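Long-range contacts in 3-dehydroquinate dehydratase (Enterococcus faecalis, PDB 4PH6), which catalyses the cis-dehydration of 3-dehydroquinate to 3-dehydroshikimate through an imine intermediate, the third step of the chorismate pathway: residues K20-I25 with C45-W50; E49-Y54 with L81-T86. One frame throughout, in Å; residues are numbered along the deposited sequence.

Contact 1. Residues K20-I25 with C45-W50; sequences KIVVPI and CDLVEW
Val22 lays its CG2 methyl obliquely across the end of Leu47, meeting CD2 at 3.7 Å, while its CG1 reaches CB of Glu49. The two strands, 20-25 and 47-50, are parallel neighbours in a (beta/alpha)8 barrel, joined through helix 30-40 as a beta-alpha-beta unit. Val22, Leu47, Pro24 and Glu49 share the barrel's inner face, where Phe228 of the next strand touches both Val22 and Glu49. Val23, Val48, Ile25 and Trp50 occupy the other face, turned to the helices: Ile25 and Trp50 both meet Ile33 of helix 30-40. There CG1 of Val23, held between its backbone N and carbonyl carbon (chi1 58°), packs against SG of Cys45 at 3.5 Å, and Ile25 CD1 lies 3.9 Å from Val48 CG1. The regular parallel bonding runs from Leu47 N to Ile21 O as far as Ile25 N to Glu49 O, the latter 2.7 Å long. At the N-terminal end Ile21 O takes Asp46 N as a second donor, and Asp46, also salt-bridged to Arg246, substitutes a carboxylate for a backbone carbonyl: its OD2 takes Ile21 N on the anti side at 2.8 Å, in a nearly straight bond of 169°.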
loop_
_atom_site.group_PDB
_atom_site.type_symbol
_atom_site.label_atom_id
_atom_site.label_comp_id
_atom_site.label_asym_id
_atom_site.label_seq_id
_atom_site.Cartn_x
_atom_site.Cartn_y
_atom_site.Cartn_z
ATOM N N LYS A 20 14.158 4.503 -6.042
ATOM C CA LYS A 20 15.505 4.068 -5.731
ATOM C C LYS A 20 15.616 3.864 -4.236
ATOM O O LYS A 20 14.981 4.580 -3.455
ATOM C CB LYS A 20 16.532 5.079 -6.244
ATOM C CG LYS A 20 16.395 5.352 -7.745
ATOM C CD LYS A 20 16.441 4.046 -8.543
ATOM C CE LYS A 20 16.353 4.263 -10.059
ATOM N NZ LYS A 20 15.015 4.713 -10.511
ATOM N N ILE A 21 16.405 2.874 -3.842
ATOM C CA ILE A 21 16.485 2.500 -2.444
ATOM C C ILE A 21 17.695 3.110 -1.753
ATOM O O ILE A 21 18.820 3.042 -2.260
ATOM C CB ILE A 21 16.513 0.972 -2.269
ATOM C CG1 ILE A 21 15.318 0.336 -2.987
ATOM C CG2 ILE A 21 16.514 0.607 -0.813
ATOM C CD1 ILE A 21 15.155 -1.152 -2.716
ATOM N N VAL A 22 17.419 3.695 -0.589
ATOM C CA VAL A 22 18.381 4.384 0.249
ATOM C C VAL A 22 18.564 3.651 1.566
ATOM O O VAL A 22 17.599 3.452 2.304
ATOM C CB VAL A 22 17.924 5.828 0.587
ATOM C CG1 VAL A 22 19.026 6.586 1.332
ATOM C CG2 VAL A 22 17.482 6.569 -0.670
ATOM N N VAL A 23 19.793 3.270 1.882
ATOM C CA VAL A 23 20.069 2.712 3.192
ATOM C C VAL A 23 20.825 3.750 4.012
ATOM O O VAL A 23 21.798 4.348 3.527
ATOM C CB VAL A 23 20.869 1.371 3.111
ATOM C CG1 VAL A 23 22.199 1.543 2.377
ATOM C CG2 VAL A 23 21.108 0.800 4.502
ATOM N N PRO A 24 20.360 3.991 5.257
ATOM C CA PRO A 24 21.036 4.864 6.226
ATOM C C PRO A 24 22.132 4.154 7.038
ATOM O O PRO A 24 22.009 2.996 7.434
ATOM C CB PRO A 24 19.898 5.304 7.145
ATOM C CG PRO A 24 18.989 4.102 7.163
ATOM C CD PRO A 24 19.084 3.472 5.790
ATOM N N ILE A 25 23.217 4.880 7.268
ATOM C CA ILE A 25 24.199 4.493 8.252
ATOM C C ILE A 25 23.966 5.367 9.474
ATOM O O ILE A 25 24.019 6.592 9.370
ATOM C CB ILE A 25 25.627 4.657 7.717
ATOM C CG1 ILE A 25 25.826 3.754 6.489
ATOM C CG2 ILE A 25 26.645 4.355 8.811
ATOM C CD1 ILE A 25 27.227 3.792 5.899
ATOM N N CYS A 45 20.616 -2.117 -2.606
ATOM C CA CYS A 45 20.179 -0.728 -2.514
ATOM C C CYS A 45 20.858 0.092 -3.598
ATOM O O CYS A 45 21.788 -0.386 -4.253
ATOM C CB CYS A 45 20.495 -0.139 -1.139
ATOM S SG CYS A 45 22.265 0.023 -0.768
ATOM N N ASP A 46 20.415 1.331 -3.769
ATOM C CA ASP A 46 20.925 2.153 -4.847
ATOM C C ASP A 46 21.814 3.267 -4.326
ATOM O O ASP A 46 22.783 3.661 -4.984
ATOM C CB ASP A 46 19.766 2.714 -5.654
ATOM C CG ASP A 46 18.921 1.622 -6.261
ATOM O OD1 ASP A 46 19.496 0.774 -6.966
ATOM O OD2 ASP A 46 17.707 1.578 -5.989
ATOM N N LEU A 47 21.488 3.781 -3.148
ATOM C CA LEU A 47 22.368 4.749 -2.535
ATOM C C LEU A 47 22.397 4.635 -1.022
ATOM O O LEU A 47 21.690 3.825 -0.438
ATOM C CB LEU A 47 22.003 6.182 -2.969
ATOM C CG LEU A 47 20.648 6.864 -2.801
ATOM C CD1 LEU A 47 20.805 8.357 -3.102
ATOM C CD2 LEU A 47 19.604 6.245 -3.721
ATOM N N VAL A 48 23.255 5.449 -0.415
ATOM C CA VAL A 48 23.581 5.370 1.000
ATOM C C VAL A 48 23.450 6.738 1.650
ATOM O O VAL A 48 23.989 7.719 1.137
ATOM C CB VAL A 48 25.023 4.859 1.213
ATOM C CG1 VAL A 48 25.429 4.986 2.669
ATOM C CG2 VAL A 48 25.153 3.430 0.707
ATOM N N GLU A 49 22.738 6.812 2.771
ATOM C CA GLU A 49 22.672 8.047 3.530
ATOM C C GLU A 49 23.468 7.914 4.819
ATOM O O GLU A 49 23.140 7.105 5.685
ATOM C CB GLU A 49 21.223 8.431 3.846
ATOM C CG GLU A 49 21.111 9.679 4.710
ATOM C CD GLU A 49 19.702 9.902 5.275
ATOM O OE1 GLU A 49 19.159 11.020 5.091
ATOM O OE2 GLU A 49 19.149 8.963 5.907
ATOM N N TRP A 50 24.519 8.706 4.964
ATOM C CA TRP A 50 25.228 8.701 6.232
ATOM C C TRP A 50 24.595 9.754 7.140
ATOM O O TRP A 50 24.592 10.945 6.819
ATOM C CB TRP A 50 26.730 8.958 6.032
ATOM C CG TRP A 50 27.468 9.092 7.313
ATOM C CD1 TRP A 50 27.117 8.569 8.526
ATOM C CD2 TRP A 50 28.681 9.826 7.532
ATOM N NE1 TRP A 50 28.040 8.920 9.475
ATOM C CE2 TRP A 50 29.010 9.693 8.889
ATOM C CE3 TRP A 50 29.517 10.581 6.701
ATOM C CZ2 TRP A 50 30.137 10.289 9.441
ATOM C CZ3 TRP A 50 30.632 11.166 7.246
ATOM C CH2 TRP A 50 30.939 11.017 8.602
#

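Contact 2. Residues E49-Y54 with L81-T86; sequences EWRLDY and LLTFRT
Phe84 carries Asp53 CB over the centre of one ring face, a CH-pi contact 3.8 Å from the centroid, and meets Leu52 CB at its edge. The Arg51 guanidinium has Arg85 CB over one face, 3.3 Å from Arg51 NH2, Tyr54 CE2 over the opposite face toward the rim, and the Asp53 carboxylate at its edge. Bent at chi2 (-78°) and chi3 (-58°), Arg51 forms a side-on salt bridge: NE to OD2 in the plane, NH2 to OD1 slightly out of it, both on syn lone pairs. Asp53 OD2 also accepts Arg85 N at 2.9 Å from above the carboxylate plane, linking the turn after strand 47-51 to the loop after strand 80-83. Thr83 CG2 covers one face of the Arg85 guanidinium toward the rim; at its edge a water bridges Arg85 NH2 to Glu49 OE1. That OE1 receives Thr83 OG1 at 2.7 Å, while Arg85 is salt-bridged to Asp117 and Glu119. Leu82 CD2 packs 3.5 Å from Trp50 CE3, and Leu52 CD2 lies on one face of that ring, toward the rim. Glu49, Trp50, Arg51 and Arg85, predicted to bind 3-dehydroquinate, with His146 and Lys173 beside Arg85, mark the C-terminal mouth of a TIM barrel, where the active site characteristically gathers.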
loop_
_atom_site.group_PDB
_atom_site.type_symbol
_atom_site.label_atom_id
_atom_site.label_comp_id
_atom_site.label_asym_id
_atom_site.label_seq_id
_atom_site.Cartn_x
_atom_site.Cartn_y
_atom_site.Cartn_z
ATOM N N GLU A 49 22.738 6.812 2.771
ATOM C CA GLU A 49 22.672 8.047 3.530
ATOM C C GLU A 49 23.468 7.914 4.819
ATOM O O GLU A 49 23.140 7.105 5.685
ATOM C CB GLU A 49 21.223 8.431 3.846
ATOM C CG GLU A 49 21.111 9.679 4.710
ATOM C CD GLU A 49 19.702 9.902 5.275
ATOM O OE1 GLU A 49 19.159 11.020 5.091
ATOM O OE2 GLU A 49 19.149 8.963 5.907
ATOM N N TRP A 50 24.519 8.706 4.964
ATOM C CA TRP A 50 25.228 8.701 6.232
ATOM C C TRP A 50 24.595 9.754 7.140
ATOM O O TRP A 50 24.592 10.945 6.819
ATOM C CB TRP A 50 26.730 8.958 6.032
ATOM C CG TRP A 50 27.468 9.092 7.313
ATOM C CD1 TRP A 50 27.117 8.569 8.526
ATOM C CD2 TRP A 50 28.681 9.826 7.532
ATOM N NE1 TRP A 50 28.040 8.920 9.475
ATOM C CE2 TRP A 50 29.010 9.693 8.889
ATOM C CE3 TRP A 50 29.517 10.581 6.701
ATOM C CZ2 TRP A 50 30.137 10.289 9.441
ATOM C CZ3 TRP A 50 30.632 11.166 7.246
ATOM C CH2 TRP A 50 30.939 11.017 8.602
ATOM N N ARG A 51 24.024 9.320 8.255
ATOM C CA ARG A 51 23.419 10.263 9.190
ATOM C C ARG A 51 24.467 10.860 10.137
ATOM O O ARG A 51 24.938 10.199 11.054
ATOM C CB ARG A 51 22.295 9.591 9.985
ATOM C CG ARG A 51 21.006 9.348 9.186
ATOM C CD ARG A 51 20.179 10.612 9.040
ATOM N NE ARG A 51 19.834 11.167 10.345
ATOM C CZ ARG A 51 18.773 10.806 11.065
ATOM N NH1 ARG A 51 17.936 9.876 10.606
ATOM N NH2 ARG A 51 18.549 11.373 12.246
ATOM N N LEU A 52 24.797 12.125 9.901
ATOM C CA LEU A 52 25.839 12.839 10.640
ATOM C C LEU A 52 25.538 13.029 12.117
ATOM O O LEU A 52 26.446 13.005 12.951
ATOM C CB LEU A 52 26.079 14.218 10.005
ATOM C CG LEU A 52 26.644 14.137 8.590
ATOM C CD1 LEU A 52 26.940 15.517 8.049
ATOM C CD2 LEU A 52 27.902 13.263 8.577
ATOM N N ASP A 53 24.263 13.224 12.437
ATOM C CA ASP A 53 23.885 13.600 13.792
ATOM C C ASP A 53 24.019 12.414 14.754
ATOM O O ASP A 53 23.930 12.589 15.970
ATOM C CB ASP A 53 22.464 14.188 13.812
ATOM C CG ASP A 53 21.461 13.333 13.074
ATOM O OD1 ASP A 53 20.560 12.765 13.728
ATOM O OD2 ASP A 53 21.576 13.221 11.838
ATOM N N TYR A 54 24.268 11.220 14.209
ATOM C CA TYR A 54 24.626 10.063 15.028
ATOM C C TYR A 54 26.131 9.994 15.312
ATOM O O TYR A 54 26.546 9.393 16.305
ATOM C CB TYR A 54 24.197 8.758 14.349
ATOM C CG TYR A 54 22.755 8.358 14.559
ATOM C CD1 TYR A 54 22.375 7.565 15.637
ATOM C CD2 TYR A 54 21.775 8.761 13.661
ATOM C CE1 TYR A 54 21.054 7.187 15.805
ATOM C CE2 TYR A 54 20.471 8.396 13.825
ATOM C CZ TYR A 54 20.110 7.610 14.894
ATOM O OH TYR A 54 18.802 7.258 15.036
ATOM N N LEU A 81 24.649 10.331 0.044
ATOM C CA LEU A 81 23.874 11.405 0.647
ATOM C C LEU A 81 24.343 11.654 2.079
ATOM O O LEU A 81 24.455 10.712 2.883
ATOM C CB LEU A 81 22.376 11.051 0.630
ATOM C CG LEU A 81 21.378 11.907 1.411
ATOM C CD1 LEU A 81 21.313 13.355 0.891
ATOM C CD2 LEU A 81 19.958 11.258 1.404
ATOM N N LEU A 82 24.616 12.917 2.396
ATOM C CA LEU A 82 24.995 13.304 3.752
ATOM C C LEU A 82 23.862 14.108 4.378
ATOM O O LEU A 82 23.300 15.015 3.753
ATOM C CB LEU A 82 26.299 14.107 3.748
ATOM C CG LEU A 82 27.574 13.345 3.343
ATOM C CD1 LEU A 82 28.824 14.187 3.573
ATOM C CD2 LEU A 82 27.694 12.038 4.090
ATOM N N THR A 83 23.535 13.778 5.616
ATOM C CA THR A 83 22.397 14.383 6.307
ATOM C C THR A 83 22.728 14.669 7.752
ATOM O O THR A 83 23.088 13.756 8.481
ATOM C CB THR A 83 21.161 13.440 6.291
ATOM O OG1 THR A 83 20.695 13.251 4.947
ATOM C CG2 THR A 83 20.046 13.981 7.159
ATOM N N PHE A 84 22.607 15.914 8.175
ATOM C CA PHE A 84 22.551 16.192 9.609
ATOM C C PHE A 84 21.104 16.471 10.000
ATOM O O PHE A 84 20.623 17.588 9.820
ATOM C CB PHE A 84 23.447 17.378 10.003
ATOM C CG PHE A 84 23.636 17.512 11.494
ATOM C CD1 PHE A 84 24.736 16.943 12.122
ATOM C CD2 PHE A 84 22.706 18.184 12.271
ATOM C CE1 PHE A 84 24.903 17.041 13.498
ATOM C CE2 PHE A 84 22.869 18.285 13.658
ATOM C CZ PHE A 84 23.964 17.710 14.264
ATOM N N ARG A 85 20.382 15.469 10.489
ATOM C CA ARG A 85 19.002 15.736 10.885
ATOM C C ARG A 85 18.994 16.572 12.160
ATOM O O ARG A 85 19.608 16.193 13.161
ATOM C CB ARG A 85 18.214 14.446 11.081
ATOM C CG ARG A 85 16.724 14.649 11.340
ATOM C CD ARG A 85 16.031 15.316 10.172
ATOM N NE ARG A 85 16.236 14.565 8.941
ATOM C CZ ARG A 85 16.597 15.110 7.784
ATOM N NH1 ARG A 85 16.772 16.420 7.684
ATOM N NH2 ARG A 85 16.753 14.345 6.717
ATOM N N THR A 86 18.322 17.712 12.129
ATOM C CA THR A 86 18.293 18.563 13.316
ATOM C C THR A 86 17.305 17.999 14.327
ATOM O O THR A 86 16.336 17.330 13.961
ATOM C CB THR A 86 17.909 20.014 13.000
ATOM O OG1 THR A 86 16.527 20.067 12.626
ATOM C CG2 THR A 86 18.771 20.553 11.866
HETATM O O HOH W 1 16.905 11.301 7.109
#

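How the contacts relate
The two contacts illustrate how a barrel divides its labour along its strands. Both are buried and belong to one sheet, with strand 47-51 as the shared middle member: strand 20-25 flanks it in contact 1 and strand 80-83 in contact 2. Contact 1 is largely aliphatic; its Asp46 bond lies at the N-terminal end of the strands, whereas Glu49 at the other end already belongs to the predicted site. Contact 2 runs past the strand ends into the following loops, where charged groups, a hydroxyl and a water join the apolar packing that continues on the helix side. Probable bonds extend each pairing: Leu81 N to Val48 O for strands 47-51 and 80-83, Arg51 N to Ile25 O for 20-25 and 47-51.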